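Local coordinates for protein ribonucleoside-diphosphate reductase (Pseudomonas aeruginosa, PDB 5IM3) that probably catalyses the reduction of ribonucleoside diphosphates to deoxyribonucleotides, the precursors for DNA synthesis, and binds the allosteric nucleotide dATP, at residues P368-C373 with D639-S644; I599-L604 with P646-S651; S355-L360 with T772-N777; Y345-S350 with K628-M633; F323-M328 with A363-P368. All coordinates share one frame; numbering follows the deposited sequence.

Interaction 1. Residues P368-C373 with D639-S644; sequences PQLSSC and DINYYS
Pro368, Leu370 and Ser371 meet Asn641 and Tyr642 in a loop-to-loop contact held by backbone and amide hydrogen bonds, where the connection into strand 373-377 of the alpha-beta barrel passes the chain leaving helix 620-640. Asn641, the first residue past that helix, carries most of it. Its CG stands anti to the backbone N (chi1 -168°), and the amide oxygen ahead of it enters the opposite loop. There OD1 accepts from Leu370 N at 2.7 Å, with the donor nearly along the C=O axis, and from Ser371 N at 3.0 Å, whose donor stands above the carbonyl plane, 43° out of it. Both bonds are bent at hydrogen, as one oxygen serves two successive amides. Asparagine suits the place because its amide offers OD1 to both backbone donors, while ND2 lies on the Tyr643 ring, 3.4 Å above its plane and toward the rim. Beside it Tyr642 N donates to Pro368 O at 2.9 Å in an almost straight bond (173°). Apolar groups close the flank: Leu370 CD1 reaches Ile640 CB at 3.6 Å, and Pro368 CG lies 4.0 Å from Ile640 CG2. Ser371 OG is bonded to Asn603, and Cys373 is in disulfide linkage with Cys602. Three directional bonds thus help to fix the path of the loop just ahead of this cysteine, which as in related class I enzymes probably belongs to the redox-active pair.

Interaction 2. Residues I599-L604 with P646-S651; sequences IAVCNL and PQAQNS
Ile599 and Ala648 bring their backbones within 4.6 Å, CA to CA, as the chain entering strand 600-608 runs beside the first turns of helix 646-655. Two main-chain groups of Ile599 are used. Its N donates to Gln647 O at 3.0 Å, reaching that carbonyl from well above its plane (67° out), while the same oxygen takes a weak helical bond from Ser651 N. Its O receives the hydroxyl of Ser651, with OG 2.7 Å from Ile599 O. The hydroxyl gets there because OG sits between the backbone N and the carbonyl carbon (chi1 74°), a rotamer that serine, with so small a side chain, adopts easily. Ile599 O also meets a C-H donor, Ala648 CA, at 3.3 Å; the small alanine lets the chain come this near. Its methyl group is covered in turn by Val601, whose CG2 lies 3.7 Å from Ala648 CB. On the other flank Ile599 CD1 rests 3.5 Å from Gln647 CG, the two side chains crossing at a slant, so that the aliphatic part of the glutamine lines the isoleucine. A bridging water completes the set: it accepts from Val601 N at 2.9 Å and donates to Ser651 OG. Strand 600-608 is parallel to 659-663, and helices 620-640 and 646-655 fill the connection, a beta-alpha-beta crossover of the barrel. Ser651 OG, both donor and acceptor, thus satisfies the carbonyl just ahead of the strand directly and, through the water, the amide of Val601 in the strand.

Interaction 3. Residues S355-L360 with T772-N777; sequences SSTPTL and TATIAN
Ile775 buries the most surface here, fitting its CG2 methyl against Ser355 and Leu360. That methyl lies 3.5 Å from Ser355 O and 3.9 Å from Leu360 CD1, the isoleucine and leucine side chains crossing at about a right angle. The rotamer explains the reach: CG1 is set between the backbone N and the carbonyl carbon (chi1 61°), which leaves CG2 anti to the carbonyl carbon and turned to the partner helix. A beta-branched residue is apt, since one branch serves this contact while the side chain also touches Met663 of strand 659-663. Thr357 comes next in buried surface. Its OG1 stands 3.8 Å from Thr774 CB, and the two threonine side chains again cross at about a right angle. The hydroxyls, 4.1 Å apart between Thr357 OG1 and Thr774 OG1, do not bond each other; Thr357 OG1 is hydrogen-bonded to Tyr307 OH instead. Thr774, the third of the group, offers carbon rather than a polar partner, and it too packs on Tyr307 of helix 297-307. No hydrogen bond crosses between the segments, so the fit rests on shape. Both helices begin here: Ser356 and Thr772 hold their N-cap positions, and the first turns close with Leu360 N to Ser356 O (3.0 Å) and Ala776 N to Thr772 O (2.9 Å). This meeting of helix starts is part of the interface between the all-alpha domain and the ten-stranded alpha-beta barrel in the ribonucleotide reductase large chain.

Interaction 4. Residues Y345-S350 with K628-M633; sequences YNLLSS and KTAVRM
Leu347 meets Thr629, Ala630 and Met633 through a single methyl group. With CG anti to the backbone N (chi1 -164°), the leucine extends toward the other helix, and CD2 lies 3.7 Å from both Thr629 CG2 and Met633 SD; Ala630 CB is more distant, at 4.5 Å. Threonine fits because its methyl group meets the leucine while OG1 is hydrogen-bonded to Glu343. Leu348, next in sequence, receives the terminal methyl of the methionine: Met633 CE is 4.0 Å from Leu348 CG and similarly near both leucine methyls. A bend at chi3 (64°) brings CE there, and the flexible thioether allows one residue to serve two neighbouring leucines. The axes of 345-349 and 628-633 come within 10.7 Å of each other at a signed crossing angle of -106°; the first belongs to helix 337-349 of the all-alpha domain, the second to helix 620-640 of the barrel, with Tyr353 of strand 353-355 filling in beside Leu347 and Met633. Ser349 OG donates to Tyr345 O at 2.7 Å and stands over the centre of the Tyr345 ring. Ser350 OG then donates to Asn346 O at 2.9 Å, in that carbonyl plane.

Interaction 5. Residues F323-M328 with A363-P368; sequences FMRVAM and AGTLRP
Arg325 presents the edge of its guanidinium to Ala363, whose carbonyl oxygen lies near the plane of the group (12° out of it). NH1 donates to Ala363 O at 2.8 Å, approaching the oxygen almost end-on to its carbonyl bond. Arginine suits the place because the same flat group has a second partner: NE forms a salt bridge with Glu317, so that bonds at more than one nitrogen restrict its rotation. The bend at chi3 (73°) places NE off the extended course of the first two torsions. The setting is the all-alpha domain of the ribonucleotide reductase large chain, where helix 319-330 packs on the chain leaving helix 357-362. Ala363 is the first residue beyond that helix, and with Gly364 it has the backbone angles of the central pair of a type II turn. Gly364, at phi 87°, takes the position in which a side chain would press on the preceding carbonyl oxygen. It too runs close to the helix backbone, with Gly364 CA 4.2 Å from Arg325 O, and the absence of a side chain leaves room for Arg325 CG. Thr365 OG1 is hydrogen-bonded to Asn362 O, which ties the turn internally. The aliphatic part of the arginine joins in as well, its CG 3.5 Å from Ala363 O. Next to it Val326 CG1 touches Ala363 CB at 3.9 Å.

Overall arrangement
Interactions 3 and 4 join the all-alpha domain to the barrel, interaction 5 lies within the all-alpha domain, and interactions 1 and 2 lie in or at the barrel, all with centres between 9 and 22 Å apart. Interaction 5 closes first along the chain and shares Pro368 with interaction 1, which starts its loop there. Interactions 1 and 2 are nearest and are joined covalently by the Cys373-Cys602 disulfide between neighbouring antiparallel strands. Helix 620-640 serves both interactions 1 and 4, linking the disulfide region to helix 337-349. Interaction 3, closing the longest loop and enclosing interactions 1 and 2 in sequence, touches interaction 4 through Ser355. Distant parts of the chain thus converge around the junction of the two domains.

Interaction 1. Residues P368-C373 with D639-S644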
# COMPACT_ATOMS: atom_id res chain seq x y z
N PRO A 368 -25.39 14.70 -50.30
CA PRO A 368 -25.35 13.62 -49.31
C PRO A 368 -23.94 13.33 -48.83
O PRO A 368 -23.04 13.07 -49.63
CB PRO A 368 -25.93 12.42 -50.07
CG PRO A 368 -25.58 12.69 -51.50
CD PRO A 368 -25.56 14.19 -51.68
N GLN A 369 -23.75 13.38 -47.51
CA GLN A 369 -22.51 12.93 -46.89
C GLN A 369 -22.63 11.43 -46.65
O GLN A 369 -23.11 10.98 -45.61
CB GLN A 369 -22.25 13.70 -45.60
CG GLN A 369 -20.97 13.31 -44.88
CD GLN A 369 -19.85 14.31 -45.08
OE1 GLN A 369 -19.86 15.10 -46.04
NE2 GLN A 369 -18.89 14.30 -44.17
N LEU A 370 -22.17 10.64 -47.63
CA LEU A 370 -22.28 9.19 -47.56
C LEU A 370 -21.10 8.53 -46.86
O LEU A 370 -21.23 7.39 -46.40
CB LEU A 370 -22.40 8.61 -48.98
CG LEU A 370 -23.61 9.10 -49.78
CD1 LEU A 370 -23.64 8.42 -51.14
CD2 LEU A 370 -24.90 8.86 -49.03
N SER A 371 -19.97 9.22 -46.75
CA SER A 371 -18.81 8.72 -46.03
C SER A 371 -18.34 9.80 -45.06
O SER A 371 -18.31 10.98 -45.41
CB SER A 371 -17.67 8.35 -46.99
OG SER A 371 -18.10 7.41 -47.95
N SER A 372 -17.98 9.38 -43.85
CA SER A 372 -17.62 10.34 -42.81
C SER A 372 -16.36 9.93 -42.06
O SER A 372 -16.21 10.25 -40.87
CB SER A 372 -18.78 10.52 -41.82
OG SER A 372 -19.06 9.31 -41.14
N CYS A 373 -15.45 9.22 -42.74
CA CYS A 373 -14.22 8.69 -42.16
C CYS A 373 -13.05 9.11 -43.04
O CYS A 373 -13.07 8.86 -44.25
CB CYS A 373 -14.29 7.16 -42.05
SG CYS A 373 -12.72 6.24 -41.74
N ASP A 639 -19.11 7.95 -56.10
CA ASP A 639 -19.58 8.93 -57.08
C ASP A 639 -20.66 9.85 -56.52
O ASP A 639 -20.71 11.02 -56.89
CB ASP A 639 -20.11 8.22 -58.32
CG ASP A 639 -19.07 7.34 -58.98
OD1 ASP A 639 -17.87 7.68 -58.92
OD2 ASP A 639 -19.45 6.30 -59.56
N ILE A 640 -21.52 9.33 -55.64
CA ILE A 640 -22.64 10.12 -55.14
C ILE A 640 -22.19 11.03 -54.01
O ILE A 640 -22.77 12.11 -53.81
CB ILE A 640 -23.78 9.19 -54.68
CG1 ILE A 640 -24.09 8.15 -55.77
CG2 ILE A 640 -25.02 10.00 -54.35
CD1 ILE A 640 -24.31 8.73 -57.15
N ASN A 641 -21.18 10.63 -53.25
CA ASN A 641 -20.77 11.37 -52.07
C ASN A 641 -20.46 12.82 -52.42
O ASN A 641 -19.75 13.11 -53.39
CB ASN A 641 -19.55 10.70 -51.45
CG ASN A 641 -19.23 11.21 -50.06
OD1 ASN A 641 -20.00 11.00 -49.12
ND2 ASN A 641 -18.11 11.89 -49.93
N TYR A 642 -21.01 13.75 -51.63
CA TYR A 642 -20.71 15.16 -51.78
C TYR A 642 -19.45 15.50 -50.98
O TYR A 642 -19.37 15.20 -49.79
CB TYR A 642 -21.87 16.04 -51.32
CG TYR A 642 -21.55 17.52 -51.39
CD1 TYR A 642 -21.56 18.19 -52.60
CD2 TYR A 642 -21.21 18.23 -50.25
CE1 TYR A 642 -21.25 19.54 -52.68
CE2 TYR A 642 -20.91 19.58 -50.31
CZ TYR A 642 -20.93 20.23 -51.53
OH TYR A 642 -20.63 21.57 -51.60
N TYR A 643 -18.48 16.12 -51.65
CA TYR A 643 -17.16 16.35 -51.07
C TYR A 643 -17.00 17.81 -50.67
O TYR A 643 -17.24 18.71 -51.48
CB TYR A 643 -16.07 15.95 -52.07
CG TYR A 643 -16.08 14.47 -52.38
CD1 TYR A 643 -15.38 13.57 -51.59
CD2 TYR A 643 -16.79 13.97 -53.47
CE1 TYR A 643 -15.38 12.22 -51.87
CE2 TYR A 643 -16.80 12.62 -53.76
CZ TYR A 643 -16.09 11.75 -52.95
OH TYR A 643 -16.09 10.40 -53.22
N SER A 644 -16.58 18.03 -49.42
CA SER A 644 -16.34 19.36 -48.89
C SER A 644 -14.93 19.85 -49.18
O SER A 644 -14.74 21.01 -49.56
CB SER A 644 -16.57 19.37 -47.37
OG SER A 644 -17.88 18.93 -47.04

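Interaction 2. Residues I599-L604 with P646-S651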
# COMPACT_ATOMS: atom_id res chain seq x y z
N ILE A 599 -6.65 13.35 -49.04
CA ILE A 599 -7.25 12.95 -47.78
C ILE A 599 -8.05 11.69 -48.06
O ILE A 599 -9.05 11.72 -48.80
CB ILE A 599 -8.13 14.08 -47.21
CG1 ILE A 599 -7.22 15.20 -46.67
CG2 ILE A 599 -9.05 13.55 -46.12
CD1 ILE A 599 -7.96 16.43 -46.17
N ALA A 600 -7.61 10.56 -47.50
CA ALA A 600 -8.26 9.29 -47.78
C ALA A 600 -9.65 9.25 -47.15
O ALA A 600 -9.87 9.78 -46.05
CB ALA A 600 -7.41 8.14 -47.25
N VAL A 601 -10.59 8.62 -47.85
CA VAL A 601 -11.98 8.55 -47.44
C VAL A 601 -12.36 7.08 -47.28
O VAL A 601 -12.10 6.27 -48.18
CB VAL A 601 -12.91 9.23 -48.46
CG1 VAL A 601 -14.31 9.39 -47.88
CG2 VAL A 601 -12.35 10.58 -48.88
N CYS A 602 -12.97 6.74 -46.15
CA CYS A 602 -13.42 5.37 -45.89
C CYS A 602 -14.89 5.24 -46.26
O CYS A 602 -15.75 5.89 -45.65
CB CYS A 602 -13.21 4.97 -44.43
SG CYS A 602 -11.89 5.88 -43.57
N ASN A 603 -15.17 4.41 -47.25
CA ASN A 603 -16.54 4.14 -47.70
C ASN A 603 -16.87 2.70 -47.28
O ASN A 603 -16.28 1.75 -47.80
CB ASN A 603 -16.65 4.35 -49.21
CG ASN A 603 -15.82 5.54 -49.69
OD1 ASN A 603 -16.18 6.70 -49.46
ND2 ASN A 603 -14.71 5.26 -50.37
N LEU A 604 -17.82 2.56 -46.34
CA LEU A 604 -17.92 1.34 -45.54
C LEU A 604 -19.31 0.74 -45.56
O LEU A 604 -20.32 1.43 -45.69
CB LEU A 604 -17.55 1.63 -44.08
CG LEU A 604 -16.17 2.22 -43.84
CD1 LEU A 604 -15.98 2.55 -42.36
CD2 LEU A 604 -15.09 1.27 -44.34
N PRO A 646 -11.35 19.38 -51.41
CA PRO A 646 -11.07 18.81 -52.73
C PRO A 646 -10.12 17.64 -52.71
O PRO A 646 -10.21 16.76 -53.58
CB PRO A 646 -10.49 20.01 -53.50
CG PRO A 646 -9.86 20.84 -52.45
CD PRO A 646 -10.72 20.70 -51.22
N GLN A 647 -9.20 17.58 -51.74
CA GLN A 647 -8.26 16.46 -51.70
C GLN A 647 -8.91 15.17 -51.23
O GLN A 647 -8.31 14.10 -51.39
CB GLN A 647 -7.07 16.80 -50.80
CG GLN A 647 -7.43 17.43 -49.47
CD GLN A 647 -7.22 18.94 -49.45
OE1 GLN A 647 -7.71 19.66 -50.31
NE2 GLN A 647 -6.48 19.41 -48.45
N ALA A 648 -10.12 15.23 -50.67
CA ALA A 648 -10.85 14.01 -50.36
C ALA A 648 -11.53 13.46 -51.61
O ALA A 648 -11.52 12.25 -51.85
CB ALA A 648 -11.88 14.27 -49.26
N GLN A 649 -12.12 14.34 -52.41
CA GLN A 649 -12.61 13.93 -53.72
C GLN A 649 -11.49 13.38 -54.58
O GLN A 649 -11.65 12.37 -55.27
CB GLN A 649 -13.28 15.12 -54.41
CG GLN A 649 -13.76 14.83 -55.82
CD GLN A 649 -14.33 16.06 -56.48
OE1 GLN A 649 -15.40 16.54 -56.10
NE2 GLN A 649 -13.62 16.58 -57.47
N ASN A 650 -10.33 14.05 -54.56
CA ASN A 650 -9.21 13.63 -55.40
C ASN A 650 -8.80 12.19 -55.11
O ASN A 650 -8.61 11.40 -56.04
CB ASN A 650 -8.03 14.58 -55.17
CG ASN A 650 -6.86 14.27 -56.08
OD1 ASN A 650 -7.04 13.99 -57.27
ND2 ASN A 650 -5.66 14.31 -55.53
N SER A 651 -8.67 11.83 -53.84
CA SER A 651 -8.21 10.48 -53.51
C SER A 651 -9.28 9.44 -53.78
O SER A 651 -8.97 8.32 -54.22
CB SER A 651 -7.78 10.41 -52.04
OG SER A 651 -8.92 10.42 -51.20
O HOH W 1 -10.00 7.85 -50.57

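Interaction 3. Residues S355-L360 with T772-N777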
# COMPACT_ATOMS: atom_id res chain seq x y z
N SER A 355 -25.55 -0.73 -45.21
CA SER A 355 -24.66 0.38 -45.45
C SER A 355 -24.26 1.03 -44.14
O SER A 355 -24.91 0.86 -43.10
CB SER A 355 -25.32 1.41 -46.37
OG SER A 355 -25.77 0.79 -47.57
N SER A 356 -23.17 1.80 -44.18
CA SER A 356 -22.69 2.48 -43.00
C SER A 356 -23.71 3.53 -42.53
O SER A 356 -24.60 3.94 -43.27
CB SER A 356 -21.35 3.16 -43.28
OG SER A 356 -21.50 4.13 -44.31
N THR A 357 -23.54 3.95 -41.28
CA THR A 357 -24.41 4.97 -40.69
C THR A 357 -24.55 6.22 -41.54
O THR A 357 -25.69 6.68 -41.73
CB THR A 357 -23.87 5.29 -39.29
OG1 THR A 357 -24.36 4.31 -38.36
CG2 THR A 357 -24.29 6.68 -38.82
N PRO A 358 -23.48 6.83 -42.07
CA PRO A 358 -23.69 8.04 -42.88
C PRO A 358 -24.45 7.78 -44.17
O PRO A 358 -25.27 8.62 -44.57
CB PRO A 358 -22.26 8.55 -43.14
CG PRO A 358 -21.40 7.36 -42.97
CD PRO A 358 -22.05 6.52 -41.91
N THR A 359 -24.21 6.65 -44.83
CA THR A 359 -24.99 6.33 -46.02
C THR A 359 -26.46 6.21 -45.68
O THR A 359 -27.32 6.84 -46.32
CB THR A 359 -24.47 5.04 -46.67
OG1 THR A 359 -23.15 5.26 -47.19
CG2 THR A 359 -25.38 4.61 -47.81
N LEU A 360 -26.78 5.41 -44.66
CA LEU A 360 -28.17 5.25 -44.24
C LEU A 360 -28.83 6.59 -43.96
O LEU A 360 -30.01 6.80 -44.28
CB LEU A 360 -28.25 4.36 -43.00
CG LEU A 360 -27.92 2.88 -43.22
CD1 LEU A 360 -27.99 2.16 -41.89
CD2 LEU A 360 -28.88 2.26 -44.23
N THR A 772 -19.59 -1.76 -35.74
CA THR A 772 -20.92 -1.78 -36.35
C THR A 772 -21.99 -1.55 -35.29
O THR A 772 -23.06 -2.17 -35.33
CB THR A 772 -21.18 -3.11 -37.06
OG1 THR A 772 -21.20 -4.17 -36.09
CG2 THR A 772 -20.10 -3.40 -38.09
N ALA A 773 -21.70 -0.67 -34.33
CA ALA A 773 -22.60 -0.45 -33.20
C ALA A 773 -24.06 -0.31 -33.66
O ALA A 773 -24.91 -1.13 -33.30
CB ALA A 773 -22.17 0.80 -32.44
N THR A 774 -24.35 0.71 -34.46
CA THR A 774 -25.73 1.01 -34.80
C THR A 774 -26.31 -0.04 -35.75
O THR A 774 -27.42 -0.55 -35.53
CB THR A 774 -25.83 2.40 -35.42
OG1 THR A 774 -25.34 3.37 -34.49
CG2 THR A 774 -27.28 2.74 -35.76
N ILE A 775 -25.58 -0.39 -36.81
CA ILE A 775 -26.15 -1.23 -37.86
C ILE A 775 -26.31 -2.68 -37.41
O ILE A 775 -27.16 -3.40 -37.95
CB ILE A 775 -25.32 -1.15 -39.15
CG1 ILE A 775 -23.89 -1.63 -38.92
CG2 ILE A 775 -25.33 0.28 -39.69
CD1 ILE A 775 -23.04 -1.64 -40.19
N ALA A 776 -25.53 -3.14 -36.43
CA ALA A 776 -25.79 -4.44 -35.83
C ALA A 776 -27.07 -4.40 -35.00
O ALA A 776 -27.86 -5.35 -35.04
CB ALA A 776 -24.60 -4.87 -34.96
N ASN A 777 -27.29 -3.31 -34.27
CA ASN A 777 -28.55 -3.15 -33.54
C ASN A 777 -29.73 -3.06 -34.50
O ASN A 777 -30.82 -3.58 -34.21
CB ASN A 777 -28.49 -1.90 -32.66
CG ASN A 777 -27.57 -2.06 -31.48
OD1 ASN A 777 -26.81 -3.03 -31.39
ND2 ASN A 777 -27.63 -1.12 -30.55

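Interaction 4. Residues Y345-S350 with K628-M633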
# COMPACT_ATOMS: atom_id res chain seq x y z
N TYR A 345 -32.45 -2.25 -52.61
CA TYR A 345 -33.49 -2.30 -51.59
C TYR A 345 -33.64 -3.70 -51.02
O TYR A 345 -33.79 -3.87 -49.81
CB TYR A 345 -34.82 -1.81 -52.16
CG TYR A 345 -36.02 -2.28 -51.36
CD1 TYR A 345 -36.39 -1.63 -50.19
CD2 TYR A 345 -36.75 -3.38 -51.77
CE1 TYR A 345 -37.48 -2.07 -49.46
CE2 TYR A 345 -37.84 -3.82 -51.04
CZ TYR A 345 -38.20 -3.16 -49.89
OH TYR A 345 -39.28 -3.61 -49.17
N ASN A 346 -33.62 -4.72 -51.89
CA ASN A 346 -33.75 -6.09 -51.42
C ASN A 346 -32.60 -6.48 -50.50
O ASN A 346 -32.80 -7.18 -49.51
CB ASN A 346 -33.83 -7.04 -52.61
CG ASN A 346 -35.16 -6.96 -53.33
OD1 ASN A 346 -36.19 -6.64 -52.73
ND2 ASN A 346 -35.16 -7.26 -54.62
N LEU A 347 -31.39 -6.03 -50.83
CA LEU A 347 -30.24 -6.36 -49.99
C LEU A 347 -30.34 -5.70 -48.62
O LEU A 347 -30.02 -6.33 -47.60
CB LEU A 347 -28.94 -5.94 -50.69
CG LEU A 347 -27.67 -6.56 -50.10
CD1 LEU A 347 -27.62 -8.06 -50.41
CD2 LEU A 347 -26.43 -5.86 -50.63
N LEU A 348 -30.80 -4.45 -48.57
CA LEU A 348 -30.88 -3.72 -47.31
C LEU A 348 -32.04 -4.19 -46.45
O LEU A 348 -31.86 -4.50 -45.27
CB LEU A 348 -31.00 -2.22 -47.60
CG LEU A 348 -29.76 -1.53 -48.18
CD1 LEU A 348 -30.09 -0.11 -48.61
CD2 LEU A 348 -28.62 -1.53 -47.17
N SER A 349 -33.24 -4.25 -47.02
CA SER A 349 -34.44 -4.57 -46.25
C SER A 349 -34.42 -6.00 -45.71
O SER A 349 -35.14 -6.28 -44.75
CB SER A 349 -35.69 -4.37 -47.12
OG SER A 349 -35.63 -5.16 -48.29
N SER A 350 -33.64 -6.89 -46.30
CA SER A 350 -33.51 -8.26 -45.82
C SER A 350 -32.46 -8.41 -44.73
O SER A 350 -32.36 -9.50 -44.14
CB SER A 350 -33.16 -9.20 -46.97
OG SER A 350 -31.84 -8.95 -47.43
N LYS A 628 -21.40 -9.37 -54.11
CA LYS A 628 -21.39 -8.71 -55.41
C LYS A 628 -22.18 -7.42 -55.38
O LYS A 628 -21.74 -6.39 -55.90
CB LYS A 628 -21.94 -9.65 -56.49
CG LYS A 628 -20.95 -10.69 -56.98
CD LYS A 628 -21.54 -11.50 -58.13
CE LYS A 628 -20.48 -12.28 -58.88
NZ LYS A 628 -21.02 -12.88 -60.14
N THR A 629 -23.37 -7.45 -54.77
CA THR A 629 -24.19 -6.25 -54.70
C THR A 629 -23.64 -5.25 -53.70
O THR A 629 -23.75 -4.04 -53.91
CB THR A 629 -25.63 -6.61 -54.35
OG1 THR A 629 -26.16 -7.47 -55.37
CG2 THR A 629 -26.51 -5.36 -54.26
N ALA A 630 -23.05 -5.74 -52.60
CA ALA A 630 -22.47 -4.85 -51.60
C ALA A 630 -21.35 -4.01 -52.20
O ALA A 630 -21.31 -2.79 -52.03
CB ALA A 630 -21.95 -5.67 -50.42
N VAL A 631 -20.43 -4.66 -52.92
CA VAL A 631 -19.30 -3.93 -53.50
C VAL A 631 -19.80 -2.88 -54.49
O VAL A 631 -19.28 -1.76 -54.53
CB VAL A 631 -18.32 -4.92 -54.16
CG1 VAL A 631 -17.21 -4.16 -54.90
CG2 VAL A 631 -17.71 -5.85 -53.11
N ARG A 632 -20.80 -3.23 -55.30
CA ARG A 632 -21.34 -2.25 -56.24
C ARG A 632 -21.90 -1.04 -55.51
O ARG A 632 -21.62 0.11 -55.88
CB ARG A 632 -22.42 -2.90 -57.11
CG ARG A 632 -22.90 -1.99 -58.24
CD ARG A 632 -24.04 -2.63 -59.03
NE ARG A 632 -24.38 -1.84 -60.21
CZ ARG A 632 -23.81 -1.99 -61.40
NH1 ARG A 632 -22.87 -2.90 -61.59
NH2 ARG A 632 -24.19 -1.22 -62.41
N MET A 633 -22.70 -1.27 -54.46
CA MET A 633 -23.24 -0.16 -53.69
C MET A 633 -22.12 0.70 -53.12
O MET A 633 -22.22 1.94 -53.12
CB MET A 633 -24.12 -0.70 -52.56
CG MET A 633 -25.35 -1.44 -53.07
SD MET A 633 -26.25 -2.30 -51.77
CE MET A 633 -26.81 -0.94 -50.75

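Interaction 5. Residues F323-M328 with A363-P368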
# COMPACT_ATOMS: atom_id res chain seq x y z
N PHE A 323 -35.66 2.11 -46.44
CA PHE A 323 -34.70 1.30 -47.19
C PHE A 323 -34.76 1.60 -48.67
O PHE A 323 -33.74 1.56 -49.36
CB PHE A 323 -34.96 -0.19 -46.94
CG PHE A 323 -34.56 -0.67 -45.57
CD1 PHE A 323 -33.35 -0.29 -45.01
CD2 PHE A 323 -35.40 -1.49 -44.84
CE1 PHE A 323 -32.98 -0.72 -43.76
CE2 PHE A 323 -35.04 -1.93 -43.58
CZ PHE A 323 -33.82 -1.54 -43.03
N MET A 324 -35.95 1.93 -49.19
CA MET A 324 -36.08 2.25 -50.60
C MET A 324 -35.44 3.60 -50.91
O MET A 324 -34.86 3.78 -51.99
CB MET A 324 -37.56 2.23 -51.01
CG MET A 324 -37.81 2.50 -52.49
SD MET A 324 -37.03 1.30 -53.59
CE MET A 324 -38.07 -0.13 -53.32
N ARG A 325 -35.54 4.56 -49.99
CA ARG A 325 -34.87 5.85 -50.19
C ARG A 325 -33.36 5.66 -50.29
O ARG A 325 -32.71 6.25 -51.16
CB ARG A 325 -35.19 6.83 -49.07
CG ARG A 325 -34.08 7.89 -48.90
CD ARG A 325 -34.46 9.01 -47.97
NE ARG A 325 -34.48 8.62 -46.57
CZ ARG A 325 -33.41 8.55 -45.78
NH1 ARG A 325 -32.19 8.82 -46.24
NH2 ARG A 325 -33.55 8.19 -44.51
N VAL A 326 -32.79 4.88 -49.38
CA VAL A 326 -31.34 4.68 -49.39
C VAL A 326 -30.94 3.99 -50.69
O VAL A 326 -29.95 4.38 -51.34
CB VAL A 326 -30.90 3.87 -48.16
CG1 VAL A 326 -29.38 3.69 -48.15
CG2 VAL A 326 -31.37 4.54 -46.89
N ALA A 327 -31.70 2.98 -51.10
CA ALA A 327 -31.42 2.28 -52.34
C ALA A 327 -31.49 3.24 -53.53
O ALA A 327 -30.61 3.23 -54.40
CB ALA A 327 -32.41 1.13 -52.52
N MET A 328 -32.53 4.07 -53.57
CA MET A 328 -32.66 5.04 -54.66
C MET A 328 -31.50 6.02 -54.64
O MET A 328 -30.88 6.29 -55.68
CB MET A 328 -33.99 5.79 -54.53
CG MET A 328 -35.24 4.94 -54.84
SD MET A 328 -36.78 5.71 -54.30
CE MET A 328 -36.98 7.01 -55.52
N ALA A 363 -28.12 9.17 -47.76
CA ALA A 363 -28.44 8.76 -49.12
C ALA A 363 -29.85 9.19 -49.48
O ALA A 363 -30.77 9.05 -48.67
CB ALA A 363 -28.29 7.24 -49.27
N GLY A 364 -30.01 9.76 -50.67
CA GLY A 364 -31.30 10.23 -51.13
C GLY A 364 -31.65 11.64 -50.71
O GLY A 364 -32.76 12.09 -51.01
N THR A 365 -30.75 12.35 -50.03
CA THR A 365 -30.95 13.73 -49.62
C THR A 365 -29.98 14.64 -50.37
O THR A 365 -29.01 14.20 -50.98
CB THR A 365 -30.74 13.90 -48.11
OG1 THR A 365 -29.34 13.79 -47.80
CG2 THR A 365 -31.50 12.84 -47.32
N LEU A 366 -30.26 15.95 -50.28
CA LEU A 366 -29.43 16.94 -50.96
C LEU A 366 -28.01 16.93 -50.40
O LEU A 366 -27.80 16.83 -49.19
CB LEU A 366 -30.05 18.33 -50.81
CG LEU A 366 -31.37 18.55 -51.55
CD1 LEU A 366 -32.09 19.77 -50.98
CD2 LEU A 366 -31.12 18.72 -53.04
N ARG A 367 -27.03 17.06 -51.30
CA ARG A 367 -25.61 17.05 -50.97
C ARG A 367 -25.34 15.98 -49.92
O ARG A 367 -25.07 16.30 -48.76
CB ARG A 367 -25.15 18.43 -50.49
CG ARG A 367 -25.40 19.52 -51.52
CD ARG A 367 -24.48 20.72 -51.35
NE ARG A 367 -24.34 21.47 -52.59
CZ ARG A 367 -23.49 22.48 -52.78
NH1 ARG A 367 -22.69 22.88 -51.80
NH2 ARG A 367 -23.44 23.10 -53.96
N PRO A 368 -25.39 14.70 -50.30
CA PRO A 368 -25.35 13.62 -49.31
C PRO A 368 -23.94 13.33 -48.83
O PRO A 368 -23.04 13.07 -49.63
CB PRO A 368 -25.93 12.42 -50.07
CG PRO A 368 -25.58 12.69 -51.50
CD PRO A 368 -25.56 14.19 -51.68